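Local structure of glucosamine kinase (Streptacidiphilus jiangxiensis, 6HWJ) at residues A96-V109 / M163-G175. The protein catalyses the magnesium- and ATP-dependent phosphorylation of D-glucosamine to D-glucosamine 6-phosphate and, less readily, acts on glucose. Sequence-based numbering, arbitrary orientation.
Sequences AAFVLEAFTGAAPV and MPRPWGLLTLAEG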
loop_
_atom_site.group_PDB
_atom_site.type_symbol
_atom_site.label_atom_id
_atom_site.label_comp_id
_atom_site.label_asym_id
_atom_site.label_seq_id
_atom_site.Cartn_x
_atom_site.Cartn_y
_atom_site.Cartn_z
ATOM N N ALA A 96 27.929 8.717 -0.028
ATOM C CA ALA A 96 27.274 9.042 1.233
ATOM C C ALA A 96 25.859 9.569 1.047
ATOM O O ALA A 96 25.095 9.619 2.018
ATOM C CB ALA A 96 28.110 10.067 1.997
ATOM N N ALA A 97 25.484 9.971 -0.169
ATOM C CA ALA A 97 24.115 10.395 -0.421
ATOM C C ALA A 97 23.134 9.226 -0.393
ATOM O O ALA A 97 21.929 9.447 -0.257
ATOM C CB ALA A 97 24.029 11.090 -1.778
ATOM N N PHE A 98 23.623 7.992 -0.524
ATOM C CA PHE A 98 22.768 6.836 -0.704
ATOM C C PHE A 98 22.944 5.873 0.459
ATOM O O PHE A 98 24.007 5.806 1.072
ATOM C CB PHE A 98 23.075 6.096 -2.003
ATOM C CG PHE A 98 22.903 6.936 -3.249
ATOM C CD1 PHE A 98 23.969 7.648 -3.776
ATOM C CD2 PHE A 98 21.688 6.978 -3.899
ATOM C CE1 PHE A 98 23.814 8.404 -4.929
ATOM C CE2 PHE A 98 21.530 7.726 -5.060
ATOM C CZ PHE A 98 22.589 8.444 -5.566
ATOM N N VAL A 99 21.886 5.121 0.744
ATOM C CA VAL A 99 21.938 3.982 1.649
ATOM C C VAL A 99 21.475 2.762 0.863
ATOM O O VAL A 99 20.347 2.739 0.359
ATOM C CB VAL A 99 21.067 4.202 2.890
ATOM C CG1 VAL A 99 20.961 2.907 3.707
ATOM C CG2 VAL A 99 21.660 5.297 3.753
ATOM N N LEU A 100 22.353 1.770 0.741
ATOM C CA LEU A 100 22.048 0.483 0.120
ATOM C C LEU A 100 21.932 -0.532 1.250
ATOM O O LEU A 100 22.929 -0.842 1.911
ATOM C CB LEU A 100 23.143 0.068 -0.853
ATOM C CG LEU A 100 22.888 0.100 -2.351
ATOM C CD1 LEU A 100 24.093 -0.485 -3.091
ATOM C CD2 LEU A 100 21.629 -0.646 -2.726
ATOM N N GLU A 101 20.732 -1.052 1.482
ATOM C CA GLU A 101 20.527 -2.043 2.534
ATOM C C GLU A 101 20.215 -3.386 1.881
ATOM O O GLU A 101 19.223 -3.516 1.153
ATOM C CB GLU A 101 19.405 -1.624 3.483
ATOM C CG GLU A 101 19.235 -2.566 4.672
ATOM C CD GLU A 101 18.354 -1.983 5.773
ATOM O OE1 GLU A 101 17.683 -0.956 5.533
ATOM O OE2 GLU A 101 18.341 -2.559 6.883
ATOM N N ALA A 102 21.056 -4.373 2.150
ATOM C CA ALA A 102 20.864 -5.731 1.654
ATOM C C ALA A 102 20.323 -6.618 2.766
ATOM O O ALA A 102 20.645 -6.429 3.938
ATOM C CB ALA A 102 22.179 -6.299 1.122
ATOM N N PHE A 103 19.496 -7.585 2.389
ATOM C CA PHE A 103 18.944 -8.542 3.332
ATOM C C PHE A 103 19.348 -9.957 2.930
ATOM O O PHE A 103 19.734 -10.213 1.788
ATOM C CB PHE A 103 17.408 -8.432 3.405
ATOM C CG PHE A 103 16.931 -7.048 3.748
ATOM C CD1 PHE A 103 16.807 -6.657 5.072
ATOM C CD2 PHE A 103 16.642 -6.142 2.752
ATOM C CE1 PHE A 103 16.378 -5.374 5.391
ATOM C CE2 PHE A 103 16.216 -4.853 3.069
ATOM C CZ PHE A 103 16.079 -4.479 4.390
ATOM N N THR A 104 19.257 -10.871 3.896
ATOM C CA THR A 104 19.607 -12.265 3.649
ATOM C C THR A 104 18.732 -12.829 2.541
ATOM O O THR A 104 17.511 -12.647 2.538
ATOM C CB THR A 104 19.441 -13.076 4.928
ATOM O OG1 THR A 104 20.380 -12.610 5.905
ATOM C CG2 THR A 104 19.680 -14.556 4.662
ATOM N N GLY A 105 19.364 -13.496 1.580
ATOM C CA GLY A 105 18.672 -13.999 0.413
ATOM C C GLY A 105 18.961 -13.238 -0.867
ATOM O O GLY A 105 18.763 -13.789 -1.959
ATOM N N ALA A 106 19.402 -11.982 -0.772
ATOM C CA ALA A 106 19.864 -11.292 -1.964
ATOM C C ALA A 106 20.960 -12.121 -2.634
ATOM O O ALA A 106 21.847 -12.657 -1.969
ATOM C CB ALA A 106 20.379 -9.896 -1.612
ATOM N N ALA A 107 20.877 -12.253 -3.948
ATOM C CA ALA A 107 21.881 -12.963 -4.733
ATOM C C ALA A 107 22.064 -12.242 -6.057
ATOM O O ALA A 107 21.107 -11.662 -6.589
ATOM C CB ALA A 107 21.480 -14.425 -4.993
ATOM N N PRO A 108 23.285 -12.261 -6.616
ATOM C CA PRO A 108 23.556 -11.541 -7.870
ATOM C C PRO A 108 22.976 -12.258 -9.088
ATOM O O PRO A 108 23.696 -12.654 -10.014
ATOM C CB PRO A 108 25.093 -11.492 -7.891
ATOM C CG PRO A 108 25.508 -12.794 -7.197
ATOM C CD PRO A 108 24.471 -13.003 -6.114
ATOM N N VAL A 109 21.648 -12.416 -9.104
ATOM C CA VAL A 109 21.001 -13.081 -10.242
ATOM C C VAL A 109 21.008 -12.166 -11.461
ATOM O O VAL A 109 21.154 -10.934 -11.363
ATOM C CB VAL A 109 19.568 -13.522 -9.889
ATOM C CG1 VAL A 109 19.595 -14.564 -8.767
ATOM C CG2 VAL A 109 18.700 -12.322 -9.506
ATOM N N MET A 163 5.418 -11.601 3.620
ATOM C CA MET A 163 5.561 -10.627 2.555
ATOM C C MET A 163 6.599 -11.182 1.578
ATOM O O MET A 163 7.404 -12.029 1.965
ATOM C CB MET A 163 6.012 -9.268 3.103
ATOM C CG MET A 163 7.322 -9.305 3.843
ATOM S SD MET A 163 7.886 -7.661 4.373
ATOM C CE MET A 163 9.284 -8.083 5.373
ATOM N N PRO A 164 6.610 -10.726 0.328
ATOM C CA PRO A 164 7.700 -11.130 -0.574
ATOM C C PRO A 164 9.028 -10.854 0.114
ATOM O O PRO A 164 9.251 -9.758 0.641
ATOM C CB PRO A 164 7.497 -10.252 -1.811
ATOM C CG PRO A 164 6.074 -9.798 -1.755
ATOM C CD PRO A 164 5.760 -9.682 -0.267
ATOM N N ARG A 165 9.888 -11.871 0.169
ATOM C CA ARG A 165 11.129 -11.720 0.899
ATOM C C ARG A 165 11.885 -10.489 0.378
ATOM O O ARG A 165 12.105 -10.370 -0.829
ATOM C CB ARG A 165 12.010 -12.969 0.754
ATOM C CG ARG A 165 13.320 -12.853 1.537
ATOM C CD ARG A 165 14.413 -13.725 0.951
ATOM N NE ARG A 165 14.307 -15.116 1.380
ATOM C CZ ARG A 165 14.931 -15.632 2.437
ATOM N NH1 ARG A 165 14.764 -16.912 2.731
ATOM N NH2 ARG A 165 15.710 -14.877 3.197
ATOM N N PRO A 166 12.285 -9.564 1.247
ATOM C CA PRO A 166 13.094 -8.433 0.789
ATOM C C PRO A 166 14.517 -8.869 0.502
ATOM O O PRO A 166 15.128 -9.597 1.287
ATOM C CB PRO A 166 13.031 -7.448 1.962
ATOM C CG PRO A 166 12.871 -8.325 3.142
ATOM C CD PRO A 166 12.000 -9.480 2.698
ATOM N N TRP A 167 15.028 -8.415 -0.640
ATOM C CA TRP A 167 16.420 -8.567 -1.015
ATOM C C TRP A 167 17.236 -7.319 -0.732
ATOM O O TRP A 167 18.373 -7.412 -0.270
ATOM C CB TRP A 167 16.537 -8.882 -2.513
ATOM C CG TRP A 167 16.111 -10.262 -2.917
ATOM C CD1 TRP A 167 15.129 -11.022 -2.354
ATOM C CD2 TRP A 167 16.654 -11.034 -3.996
ATOM N NE1 TRP A 167 15.025 -12.219 -3.011
ATOM C CE2 TRP A 167 15.950 -12.257 -4.025
ATOM C CE3 TRP A 167 17.666 -10.810 -4.938
ATOM C CZ2 TRP A 167 16.217 -13.247 -4.958
ATOM C CZ3 TRP A 167 17.950 -11.802 -5.862
ATOM C CH2 TRP A 167 17.230 -13.010 -5.866
ATOM N N GLY A 168 16.678 -6.140 -1.021
ATOM C CA GLY A 168 17.398 -4.919 -0.741
ATOM C C GLY A 168 16.533 -3.699 -0.946
ATOM O O GLY A 168 15.469 -3.752 -1.578
ATOM N N LEU A 169 17.034 -2.593 -0.412
ATOM C CA LEU A 169 16.431 -1.287 -0.552
ATOM C C LEU A 169 17.510 -0.269 -0.878
ATOM O O LEU A 169 18.587 -0.283 -0.271
ATOM C CB LEU A 169 15.732 -0.879 0.748
ATOM C CG LEU A 169 14.597 -1.792 1.194
ATOM C CD1 LEU A 169 14.211 -1.481 2.627
ATOM C CD2 LEU A 169 13.425 -1.632 0.245
ATOM N N LEU A 170 17.215 0.617 -1.823
ATOM C CA LEU A 170 18.074 1.755 -2.134
ATOM C C LEU A 170 17.335 3.026 -1.752
ATOM O O LEU A 170 16.238 3.287 -2.267
ATOM C CB LEU A 170 18.447 1.792 -3.610
ATOM C CG LEU A 170 19.209 3.041 -4.061
ATOM C CD1 LEU A 170 20.538 3.144 -3.300
ATOM C CD2 LEU A 170 19.446 3.054 -5.561
ATOM N N THR A 171 17.928 3.804 -0.843
ATOM C CA THR A 171 17.324 5.049 -0.395
ATOM C C THR A 171 18.330 6.188 -0.476
ATOM O O THR A 171 19.549 5.981 -0.501
ATOM C CB THR A 171 16.796 4.937 1.049
ATOM O OG1 THR A 171 17.886 4.613 1.922
ATOM C CG2 THR A 171 15.720 3.864 1.137
ATOM N N LEU A 172 17.789 7.397 -0.526
ATOM C CA LEU A 172 18.555 8.621 -0.518
ATOM C C LEU A 172 18.487 9.185 0.894
ATOM O O LEU A 172 17.394 9.372 1.430
ATOM C CB LEU A 172 17.986 9.608 -1.536
ATOM C CG LEU A 172 18.753 10.904 -1.829
ATOM C CD1 LEU A 172 19.983 10.662 -2.669
ATOM C CD2 LEU A 172 17.804 11.874 -2.528
ATOM N N ALA A 173 19.643 9.419 1.496
ATOM C CA ALA A 173 19.717 9.822 2.899
ATOM C C ALA A 173 19.405 11.311 2.989
ATOM O O ALA A 173 20.272 12.152 2.762
ATOM C CB ALA A 173 21.095 9.514 3.483
ATOM N N GLU A 174 18.163 11.631 3.309
ATOM C CA GLU A 174 17.735 13.018 3.455
ATOM C C GLU A 174 16.356 13.031 4.099
ATOM O O GLU A 174 15.641 12.025 4.100
ATOM C CB GLU A 174 17.704 13.747 2.108
ATOM C CG GLU A 174 16.679 13.163 1.134
ATOM C CD GLU A 174 16.386 14.091 -0.028
ATOM O OE1 GLU A 174 17.343 14.462 -0.756
ATOM O OE2 GLU A 174 15.203 14.472 -0.188
ATOM N N GLY A 175 15.990 14.190 4.640
ATOM C CA GLY A 175 14.670 14.360 5.210
ATOM C C GLY A 175 14.484 13.568 6.494
ATOM O O GLY A 175 15.416 13.011 7.066
HETATM O O HOH W 1 18.040 1.853 2.015
HETATM O O HOH W 2 15.409 -11.196 3.270
#
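Trp-167 lies against the chain that follows strand 98-102, which bends through a type II turn from Phe-103 to Ala-106 and passes across the indole. One indole face takes Gly-105 O 3.8 Å above its centre and Ala-106 CA nearer the rim, while Val-109 CG2 reaches Trp-167 CZ3 at 3.8 Å. Phe-103 turns a ring edge to the backbone at Gly-168 and to Leu-169 CG, 3.9 Å from Phe-103 CE2. The close packing is here, round the indole and the Phe-103 ring. Along the antiparallel ladder Val-99 and Thr-171 exchange both backbone bonds, as do Glu-101 and Leu-169; Leu-172 CD1 sits over one face of the Phe-98 ring.

The outer side, with Val-99, Thr-104 and Arg-165 exposed, is wetter: one water joins Val-99 O (3.0 Å) to Thr-171 OG1 (2.8 Å), another, at the turn, Thr-104 O to Pro-166 O. Arg-165 NH2 donates a bent hydrogen bond (N-H...O 135°) to Thr-104 O at 2.9 Å, from above the carbonyl plane. The Arg-165 side chain is about 4 Å from that of Ala-186, so this end probably borders the ATP site. Strand 98-102 edges the six-stranded sheet; strand 166-172 pairs next with 179-186, Trp-167 and Gly-168 forming a classic bulge facing Val-184. Helix 79-88 meets Leu-100 and Trp-167; helix 148-157 meets Pro-166 and Thr-171.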